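P91 (Metagenome, PDB 4ZI5) hydrolyses phosphotriesters as a promiscuous activity of a dienelactone hydrolase-like member of the alpha/beta-hydrolase superfamily. Local coordinates at residues A[31-35]-A[114-120]; A[75-79]-A[103-107]; A[212-216]-A[233-237]. All coordinates share one frame; numbering follows the deposited sequence.

The three contacts illustrate how one alpha/beta fold matches chemistry to place. Contact 2 and contact 3 are buried, whereas contact 1 is only partly so and lies toward the periphery. Contacts 1 and 2 share helix 100-115: its C-terminal end and the turn beyond meet strand 26-34 in contact 1, while its N-terminal half meets the loop 75-79 in contact 2. Their centres lie about 17 Å apart. Contact 3 sits across the chain's centre from contact 2 and joins the loop 212-216 to helix 231-248. Contact 1 works through the faces and edge of aromatic rings, contact 2 adds an arginine–carbonyl hydrogen bond and a water bridge, and contact 3 relies on close packing.

Contact 1. Residues A[31-35]-A[114-120]; sequences EFHWD and LTAQPEV
Phe-32 holds CG anti to its backbone N (chi1 180°), which sends the ring off strand 26-34 toward Gln-117, Glu-119, Leu-114 and Val-120. Facing it, Gln-117 has CG anti to its carbonyl carbon (chi1 -53°), which sets CG over one face of the phenyl ring; the bend at chi2 then only turns the amide onward. The result is a CH-pi contact in which Gln-117 CG lies 3.9 Å from the centroid of the Phe-32 ring, close to the ring normal, and Gln-117 CB sits 3.7 Å from Phe-32 CZ. The edge of the same ring is met by methyl groups: Leu-114 CD1 and Val-120 CG2 both approach Phe-32 CE1, the latter at 4.1 Å. Here the helix end and the residue starting the next strand close on one aromatic rim.

Glu-119 spans the two aromatic residues. Its OE1 reaches Phe-32 CE2 at 3.5 Å, while OE2 stands over a face of the Trp-34 indole, 3.8 Å from Trp-34 NE1 and offset toward the rim. The carboxylate plane is turned about 50° from the indole, so the two groups do not stack. Arg-17, on the neighbouring strand 15-23, probably offsets the charge of the acid beside these rings: it forms a salt bridge to Glu-119 OE2, donates a hydrogen bond from NH2 to Gln-117 OE1 and makes a cation-pi contact with Trp-34. Gln-117 NE2 is satisfied by Ala-113 O.

A type I beta turn presents Gln-117, Glu-119 and Val-120, and the whole packs a helix end and its following turn against an antiparallel edge region of the alpha/beta-hydrolase sheet.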
loop_
_atom_site.group_PDB
_atom_site.type_symbol
_atom_site.label_atom_id
_atom_site.label_comp_id
_atom_site.label_asym_id
_atom_site.label_seq_id
_atom_site.Cartn_x
_atom_site.Cartn_y
_atom_site.Cartn_z
ATOM N N GLU A 31 -11.766 -15.155 21.793
ATOM C CA GLU A 31 -12.714 -14.102 22.139
ATOM C C GLU A 31 -13.315 -13.528 20.876
ATOM O O GLU A 31 -12.589 -13.065 19.992
ATOM C CB GLU A 31 -12.038 -12.982 22.981
ATOM C CG GLU A 31 -13.036 -12.014 23.585
ATOM C CD GLU A 31 -12.379 -10.981 24.447
ATOM O OE1 GLU A 31 -12.474 -11.126 25.682
ATOM O OE2 GLU A 31 -11.749 -10.051 23.896
ATOM N N PHE A 32 -14.645 -13.583 20.806
ATOM C CA PHE A 32 -15.429 -13.239 19.627
ATOM C C PHE A 32 -16.063 -11.873 19.840
ATOM O O PHE A 32 -16.754 -11.654 20.840
ATOM C CB PHE A 32 -16.508 -14.286 19.412
ATOM C CG PHE A 32 -17.379 -14.043 18.233
ATOM C CD1 PHE A 32 -16.905 -14.248 16.943
ATOM C CD2 PHE A 32 -18.706 -13.643 18.406
ATOM C CE1 PHE A 32 -17.716 -14.051 15.856
ATOM C CE2 PHE A 32 -19.541 -13.448 17.325
ATOM C CZ PHE A 32 -19.052 -13.666 16.042
ATOM N N HIS A 33 -15.838 -10.971 18.871
ATOM C CA HIS A 33 -16.324 -9.598 18.913
ATOM C C HIS A 33 -17.315 -9.327 17.807
ATOM O O HIS A 33 -17.070 -9.649 16.636
ATOM C CB HIS A 33 -15.155 -8.636 18.776
ATOM C CG HIS A 33 -14.188 -8.703 19.909
ATOM N ND1 HIS A 33 -13.962 -7.639 20.747
ATOM C CD2 HIS A 33 -13.388 -9.708 20.347
ATOM C CE1 HIS A 33 -13.077 -7.986 21.665
ATOM N NE2 HIS A 33 -12.704 -9.229 21.440
ATOM N N TRP A 34 -18.434 -8.711 18.172
ATOM C CA TRP A 34 -19.442 -8.331 17.188
ATOM C C TRP A 34 -20.269 -7.130 17.689
ATOM O O TRP A 34 -20.268 -6.804 18.896
ATOM C CB TRP A 34 -20.333 -9.551 16.826
ATOM C CG TRP A 34 -21.440 -9.802 17.798
ATOM C CD1 TRP A 34 -22.789 -9.560 17.598
ATOM C CD2 TRP A 34 -21.320 -10.311 19.141
ATOM N NE1 TRP A 34 -23.491 -9.877 18.737
ATOM C CE2 TRP A 34 -22.619 -10.355 19.688
ATOM C CE3 TRP A 34 -20.243 -10.723 19.930
ATOM C CZ2 TRP A 34 -22.868 -10.788 21.000
ATOM C CZ3 TRP A 34 -20.495 -11.149 21.248
ATOM C CH2 TRP A 34 -21.789 -11.169 21.761
ATOM N N ASP A 35 -20.924 -6.461 16.739
ATOM C CA ASP A 35 -21.865 -5.382 17.050
ATOM C C ASP A 35 -23.264 -5.977 17.205
ATOM O O ASP A 35 -23.861 -6.418 16.220
ATOM C CB ASP A 35 -21.843 -4.358 15.903
ATOM C CG ASP A 35 -22.688 -3.113 16.174
ATOM O OD1 ASP A 35 -23.386 -2.994 17.209
ATOM O OD2 ASP A 35 -22.593 -2.203 15.342
ATOM N N LEU A 114 -14.538 -19.488 14.349
ATOM C CA LEU A 114 -15.174 -18.321 13.735
ATOM C C LEU A 114 -16.448 -18.679 12.961
ATOM O O LEU A 114 -17.505 -18.093 13.198
ATOM C CB LEU A 114 -14.195 -17.607 12.799
ATOM C CG LEU A 114 -14.775 -16.419 12.032
ATOM C CD1 LEU A 114 -14.982 -15.243 12.965
ATOM C CD2 LEU A 114 -13.870 -16.057 10.847
ATOM N N THR A 115 -16.312 -19.618 12.033
ATOM C CA THR A 115 -17.394 -19.977 11.111
ATOM C C THR A 115 -18.582 -20.661 11.822
ATOM O O THR A 115 -19.705 -20.569 11.370
ATOM C CB THR A 115 -16.891 -20.841 9.917
ATOM O OG1 THR A 115 -16.407 -22.092 10.367
ATOM C CG2 THR A 115 -15.780 -20.148 9.185
ATOM N N ALA A 116 -18.309 -21.272 12.965
ATOM C CA ALA A 116 -19.336 -21.783 13.859
ATOM C C ALA A 116 -20.280 -20.736 14.449
ATOM O O ALA A 116 -21.383 -21.094 14.866
ATOM C CB ALA A 116 -18.692 -22.545 14.979
ATOM N N GLN A 117 -19.885 -19.462 14.484
ATOM C CA GLN A 117 -20.706 -18.468 15.152
ATOM C C GLN A 117 -21.820 -18.042 14.221
ATOM O O GLN A 117 -21.553 -17.755 13.059
ATOM C CB GLN A 117 -19.881 -17.275 15.623
ATOM C CG GLN A 117 -18.671 -17.626 16.465
ATOM C CD GLN A 117 -19.007 -18.583 17.594
ATOM O OE1 GLN A 117 -19.937 -18.333 18.364
ATOM N NE2 GLN A 117 -18.301 -19.713 17.657
ATOM N N PRO A 118 -23.080 -17.982 14.725
ATOM C CA PRO A 118 -24.203 -17.677 13.812
ATOM C C PRO A 118 -24.227 -16.283 13.168
ATOM O O PRO A 118 -24.919 -16.083 12.162
ATOM C CB PRO A 118 -25.453 -17.894 14.685
ATOM C CG PRO A 118 -24.982 -18.776 15.793
ATOM C CD PRO A 118 -23.570 -18.357 16.068
ATOM N N GLU A 119 -23.468 -15.348 13.719
ATOM C CA GLU A 119 -23.319 -14.025 13.146
ATOM C C GLU A 119 -22.416 -13.973 11.908
ATOM O O GLU A 119 -22.367 -12.936 11.247
ATOM C CB GLU A 119 -22.747 -13.054 14.188
ATOM C CG GLU A 119 -23.602 -12.870 15.419
ATOM C CD GLU A 119 -23.265 -13.823 16.551
ATOM O OE1 GLU A 119 -22.589 -14.875 16.343
ATOM O OE2 GLU A 119 -23.708 -13.519 17.679
ATOM N N VAL A 120 -21.713 -15.061 11.610
ATOM C CA VAL A 120 -20.731 -15.105 10.520
ATOM C C VAL A 120 -21.333 -15.720 9.274
ATOM O O VAL A 120 -21.863 -16.825 9.321
ATOM C CB VAL A 120 -19.481 -15.921 10.941
ATOM C CG1 VAL A 120 -18.462 -16.079 9.799
ATOM C CG2 VAL A 120 -18.802 -15.239 12.121
#

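Contact 2. Residues A[75-79]-A[103-107]; sequences ADMHG and WRRRA
Arg-106 and Met-77 meet through one strong polar bond and an apolar overlap. In the bond, Arg-106 NH1 donates to Met-77 O at 2.7 Å with an angle of 165°; the carbonyl oxygen lies in the guanidinium plane and is approached nearly along the C=O axis. Bends at chi2 (63°) and chi3 (59°) curl the arginine back so that NH1 arrives there. Its NE is held by a salt bridge to Asp-23, a second polar partner that probably limits its rotation.

The apolar share belongs to the Met-77 methyl. CE touches the edge of the Trp-103 indole at CD1, 3.6 Å away, sits 3.8 Å from Arg-106 CG and lies 4.3 Å from Ala-107 CB. Trp-103 NE1 is itself bonded to Thr-136 OG1 on helix 132-142.

A bridging water completes the set, donating to Asp-76 O at 2.8 Å and to Arg-106 O at 3.0 Å.

With a leucine in place of Arg-106, the Met-77 carbonyl would probably be left without its NH1 donor and Asp-23 without its charged mate. The chemistry implies an irregular loop tied to the helix through two carbonyls, that of Met-77 met by a charged side chain and that of Asp-76 by a shared water.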
loop_
_atom_site.group_PDB
_atom_site.type_symbol
_atom_site.label_atom_id
_atom_site.label_comp_id
_atom_site.label_asym_id
_atom_site.label_seq_id
_atom_site.Cartn_x
_atom_site.Cartn_y
_atom_site.Cartn_z
ATOM N N ALA A 75 -8.008 -15.219 18.100
ATOM C CA ALA A 75 -7.689 -16.625 18.198
ATOM C C ALA A 75 -6.768 -16.930 19.389
ATOM O O ALA A 75 -5.942 -16.106 19.775
ATOM C CB ALA A 75 -7.046 -17.105 16.914
ATOM N N ASP A 76 -6.938 -18.120 19.952
ATOM C CA ASP A 76 -6.019 -18.672 20.939
ATOM C C ASP A 76 -5.213 -19.771 20.260
ATOM O O ASP A 76 -5.706 -20.915 20.135
ATOM C CB ASP A 76 -6.813 -19.220 22.119
ATOM C CG ASP A 76 -5.932 -19.927 23.171
ATOM O OD1 ASP A 76 -4.692 -19.772 23.124
ATOM O OD2 ASP A 76 -6.485 -20.703 23.995
ATOM N N MET A 77 -3.992 -19.463 19.823
ATOM C CA MET A 77 -3.135 -20.497 19.203
ATOM C C MET A 77 -2.517 -21.444 20.225
ATOM O O MET A 77 -2.437 -22.641 19.978
ATOM C CB MET A 77 -2.024 -19.902 18.335
ATOM C CG MET A 77 -2.518 -19.270 17.063
ATOM S SD MET A 77 -3.179 -20.426 15.864
ATOM C CE MET A 77 -1.668 -21.148 15.232
ATOM N N HIS A 78 -2.098 -20.907 21.372
ATOM C CA HIS A 78 -1.358 -21.682 22.350
ATOM C C HIS A 78 -2.205 -22.668 23.124
ATOM O O HIS A 78 -1.706 -23.728 23.509
ATOM C CB HIS A 78 -0.617 -20.749 23.297
ATOM C CG HIS A 78 0.331 -19.829 22.602
ATOM N ND1 HIS A 78 0.979 -20.168 21.431
ATOM C CD2 HIS A 78 0.752 -18.589 22.918
ATOM C CE1 HIS A 78 1.742 -19.165 21.050
ATOM N NE2 HIS A 78 1.629 -18.198 21.938
ATOM N N GLY A 79 -3.484 -22.372 23.320
ATOM C CA GLY A 79 -4.353 -23.218 24.146
ATOM C C GLY A 79 -4.415 -22.707 25.564
ATOM O O GLY A 79 -3.457 -22.093 26.047
ATOM N N TRP A 103 0.915 -26.581 13.115
ATOM C CA TRP A 103 0.664 -25.133 13.104
ATOM C C TRP A 103 -0.587 -24.789 12.290
ATOM O O TRP A 103 -1.476 -24.072 12.754
ATOM C CB TRP A 103 1.908 -24.468 12.554
ATOM C CG TRP A 103 1.937 -22.950 12.510
ATOM C CD1 TRP A 103 1.020 -22.067 12.996
ATOM C CD2 TRP A 103 2.996 -22.181 11.968
ATOM N NE1 TRP A 103 1.440 -20.765 12.753
ATOM C CE2 TRP A 103 2.650 -20.815 12.117
ATOM C CE3 TRP A 103 4.199 -22.512 11.318
ATOM C CZ2 TRP A 103 3.485 -19.782 11.684
ATOM C CZ3 TRP A 103 5.023 -21.483 10.884
ATOM C CH2 TRP A 103 4.661 -20.139 11.063
ATOM N N ARG A 104 -0.677 -25.386 11.112
ATOM C CA ARG A 104 -1.826 -25.209 10.232
ATOM C C ARG A 104 -3.133 -25.737 10.801
ATOM O O ARG A 104 -4.156 -25.078 10.678
ATOM C CB ARG A 104 -1.538 -25.798 8.855
ATOM C CG ARG A 104 -0.496 -24.980 8.108
ATOM C CD ARG A 104 0.152 -25.714 6.921
ATOM N NE ARG A 104 1.220 -24.923 6.283
ATOM C CZ ARG A 104 1.633 -25.037 5.008
ATOM N NH1 ARG A 104 1.075 -25.923 4.172
ATOM N NH2 ARG A 104 2.615 -24.252 4.548
ATOM N N ARG A 105 -3.092 -26.880 11.477
ATOM C CA ARG A 105 -4.293 -27.420 12.109
ATOM C C ARG A 105 -4.776 -26.518 13.220
ATOM O O ARG A 105 -5.971 -26.324 13.376
ATOM C CB ARG A 105 -4.065 -28.822 12.701
ATOM C CG ARG A 105 -3.909 -29.934 11.697
ATOM C CD ARG A 105 -4.025 -31.293 12.401
ATOM N NE ARG A 105 -2.920 -31.556 13.332
ATOM C CZ ARG A 105 -1.711 -32.005 12.982
ATOM N NH1 ARG A 105 -1.389 -32.202 11.710
ATOM N NH2 ARG A 105 -0.795 -32.219 13.918
ATOM N N ARG A 106 -3.847 -25.967 13.986
ATOM C CA ARG A 106 -4.173 -25.063 15.065
ATOM C C ARG A 106 -4.827 -23.781 14.549
ATOM O O ARG A 106 -5.802 -23.281 15.142
ATOM C CB ARG A 106 -2.926 -24.773 15.915
ATOM C CG ARG A 106 -3.175 -24.031 17.224
ATOM C CD ARG A 106 -4.041 -24.779 18.201
ATOM N NE ARG A 106 -3.460 -26.074 18.547
ATOM C CZ ARG A 106 -2.476 -26.284 19.432
ATOM N NH1 ARG A 106 -1.894 -25.289 20.081
ATOM N NH2 ARG A 106 -2.055 -27.531 19.650
ATOM N N ALA A 107 -4.313 -23.259 13.438
ATOM C CA ALA A 107 -4.935 -22.122 12.740
ATOM C C ALA A 107 -6.330 -22.442 12.162
ATOM O O ALA A 107 -7.282 -21.671 12.334
ATOM C CB ALA A 107 -4.019 -21.614 11.642
HETATM O O HOH W 1 -6.244 -21.524 17.504
#

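Contact 3. Residues A[212-216]-A[233-237]; sequences HSFTD and AEARS
Phe-214 and Thr-215 pack on Ala-233, Glu-234 and Ser-237 just beyond the loop residue His-212, in the alpha/beta-hydrolase fold, where the segment after the last sheet strand meets the C-terminal helix. A type I beta turn from Ser-213 to Asp-216 aims these two residues at helix 231-248.

Apolar packing comes first. Phe-214 takes chi1 62°, with CG between the backbone N and the carbonyl carbon, which swings its ring onto the helix. Phe-214 CD1 presses on Ala-233 CB at 3.5 Å, while Phe-214 CG stands 4.0 Å from the same methyl. Thr-215 is the second point of touch: its CB lies 4.1 Å from Glu-234 CG, alongside the extended glutamate chain. The CA atoms of Thr-215 and Glu-234 are only 4.6 Å apart, so turn and helix backbones come very close here.

The polar atoms are satisfied mostly by other parts of the fold. Glu-234 OE2 is 3.5 Å from Thr-215 O, two acceptors that make no bond; the carboxylate is instead held by salt bridges from Arg-61 and Arg-64 to OE2 and a hydrogen bond between OE1 and Tyr-229 OH. These positive partners probably offset the repulsion from the carbonyl. Thr-215 OG1 is bonded to His-154 NE2, and the His-154 ring also meets Phe-214 edge-to-face, placing both loop residues around one imidazole.

His-212 ND1 is bonded to Asp-180 OD2 and its side chain touches Cys-131, consistent with the Cys-His-Asp triad of dienelactone hydrolases; the turn follows His-212 directly, and its Ser-213 also touches Cys-131. On the helix side, the Ser-237 hydroxyl meets the Phe-214 ring at its edge, in the ring plane, with OG 3.5 Å from CE1.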
loop_
_atom_site.group_PDB
_atom_site.type_symbol
_atom_site.label_atom_id
_atom_site.label_comp_id
_atom_site.label_asym_id
_atom_site.label_seq_id
_atom_site.Cartn_x
_atom_site.Cartn_y
_atom_site.Cartn_z
ATOM N N HIS A 212 9.857 -4.186 13.413
ATOM C CA HIS A 212 8.914 -5.220 13.799
ATOM C C HIS A 212 7.941 -4.678 14.846
ATOM O O HIS A 212 8.265 -3.723 15.599
ATOM C CB HIS A 212 9.660 -6.455 14.335
ATOM C CG HIS A 212 8.921 -7.739 14.165
ATOM N ND1 HIS A 212 8.850 -8.401 12.960
ATOM C CD2 HIS A 212 8.258 -8.517 15.058
ATOM C CE1 HIS A 212 8.182 -9.531 13.114
ATOM N NE2 HIS A 212 7.801 -9.616 14.374
ATOM N N SER A 213 6.779 -5.319 14.922
ATOM C CA SER A 213 5.741 -4.971 15.899
ATOM C C SER A 213 5.310 -3.506 15.831
ATOM O O SER A 213 4.903 -2.909 16.838
ATOM C CB SER A 213 6.194 -5.332 17.329
ATOM O OG SER A 213 6.403 -6.727 17.445
ATOM N N PHE A 214 5.340 -2.937 14.618
ATOM C CA PHE A 214 5.020 -1.526 14.452
ATOM C C PHE A 214 3.572 -1.163 14.849
ATOM O O PHE A 214 3.284 0.007 15.050
ATOM C CB PHE A 214 5.346 -1.023 13.039
ATOM C CG PHE A 214 4.572 -1.693 11.928
ATOM C CD1 PHE A 214 3.249 -1.350 11.657
ATOM C CD2 PHE A 214 5.204 -2.623 11.087
ATOM C CE1 PHE A 214 2.553 -1.957 10.613
ATOM C CE2 PHE A 214 4.528 -3.219 10.031
ATOM C CZ PHE A 214 3.189 -2.893 9.794
ATOM N N THR A 215 2.677 -2.149 14.938
ATOM C CA THR A 215 1.284 -1.886 15.280
ATOM C C THR A 215 1.015 -1.819 16.771
ATOM O O THR A 215 -0.075 -1.460 17.153
ATOM C CB THR A 215 0.325 -2.973 14.742
ATOM O OG1 THR A 215 0.644 -4.224 15.353
ATOM C CG2 THR A 215 0.395 -3.100 13.243
ATOM N N ASP A 216 1.991 -2.110 17.619
ATOM C CA ASP A 216 1.762 -2.202 19.053
ATOM C C ASP A 216 2.458 -1.048 19.791
ATOM O O ASP A 216 3.677 -1.020 19.833
ATOM C CB ASP A 216 2.317 -3.523 19.580
ATOM C CG ASP A 216 1.952 -3.766 21.027
ATOM O OD1 ASP A 216 1.265 -2.917 21.644
ATOM O OD2 ASP A 216 2.343 -4.820 21.555
ATOM N N ALA A 233 2.775 3.915 10.465
ATOM C CA ALA A 233 2.646 2.593 9.870
ATOM C C ALA A 233 1.392 1.831 10.355
ATOM O O ALA A 233 0.755 1.133 9.562
ATOM C CB ALA A 233 3.895 1.769 10.112
ATOM N N GLU A 234 1.072 1.951 11.656
ATOM C CA GLU A 234 -0.126 1.292 12.216
ATOM C C GLU A 234 -1.369 1.773 11.456
ATOM O O GLU A 234 -2.163 0.976 10.945
ATOM C CB GLU A 234 -0.302 1.563 13.723
ATOM C CG GLU A 234 -1.435 0.699 14.288
ATOM C CD GLU A 234 -2.005 1.086 15.626
ATOM O OE1 GLU A 234 -1.690 2.160 16.199
ATOM O OE2 GLU A 234 -2.863 0.293 16.085
ATOM N N ALA A 235 -1.524 3.090 11.390
ATOM C CA ALA A 235 -2.673 3.705 10.706
ATOM C C ALA A 235 -2.763 3.330 9.237
ATOM O O ALA A 235 -3.825 2.914 8.748
ATOM C CB ALA A 235 -2.607 5.206 10.808
ATOM N N ARG A 236 -1.669 3.508 8.518
ATOM C CA ARG A 236 -1.684 3.237 7.080
ATOM C C ARG A 236 -1.949 1.754 6.770
ATOM O O ARG A 236 -2.635 1.450 5.809
ATOM C CB ARG A 236 -0.368 3.666 6.424
ATOM C CG ARG A 236 -0.236 5.163 6.314
ATOM C CD ARG A 236 1.138 5.572 5.876
ATOM N NE ARG A 236 1.272 7.030 5.876
ATOM C CZ ARG A 236 2.405 7.701 5.653
ATOM N NH1 ARG A 236 3.546 7.075 5.438
ATOM N NH2 ARG A 236 2.396 9.028 5.715
ATOM N N SER A 237 -1.368 0.844 7.551
ATOM C CA SER A 237 -1.581 -0.580 7.310
ATOM C C SER A 237 -3.027 -0.971 7.613
ATOM O O SER A 237 -3.649 -1.741 6.867
ATOM C CB SER A 237 -0.565 -1.409 8.107
ATOM O OG SER A 237 -0.717 -1.222 9.497
#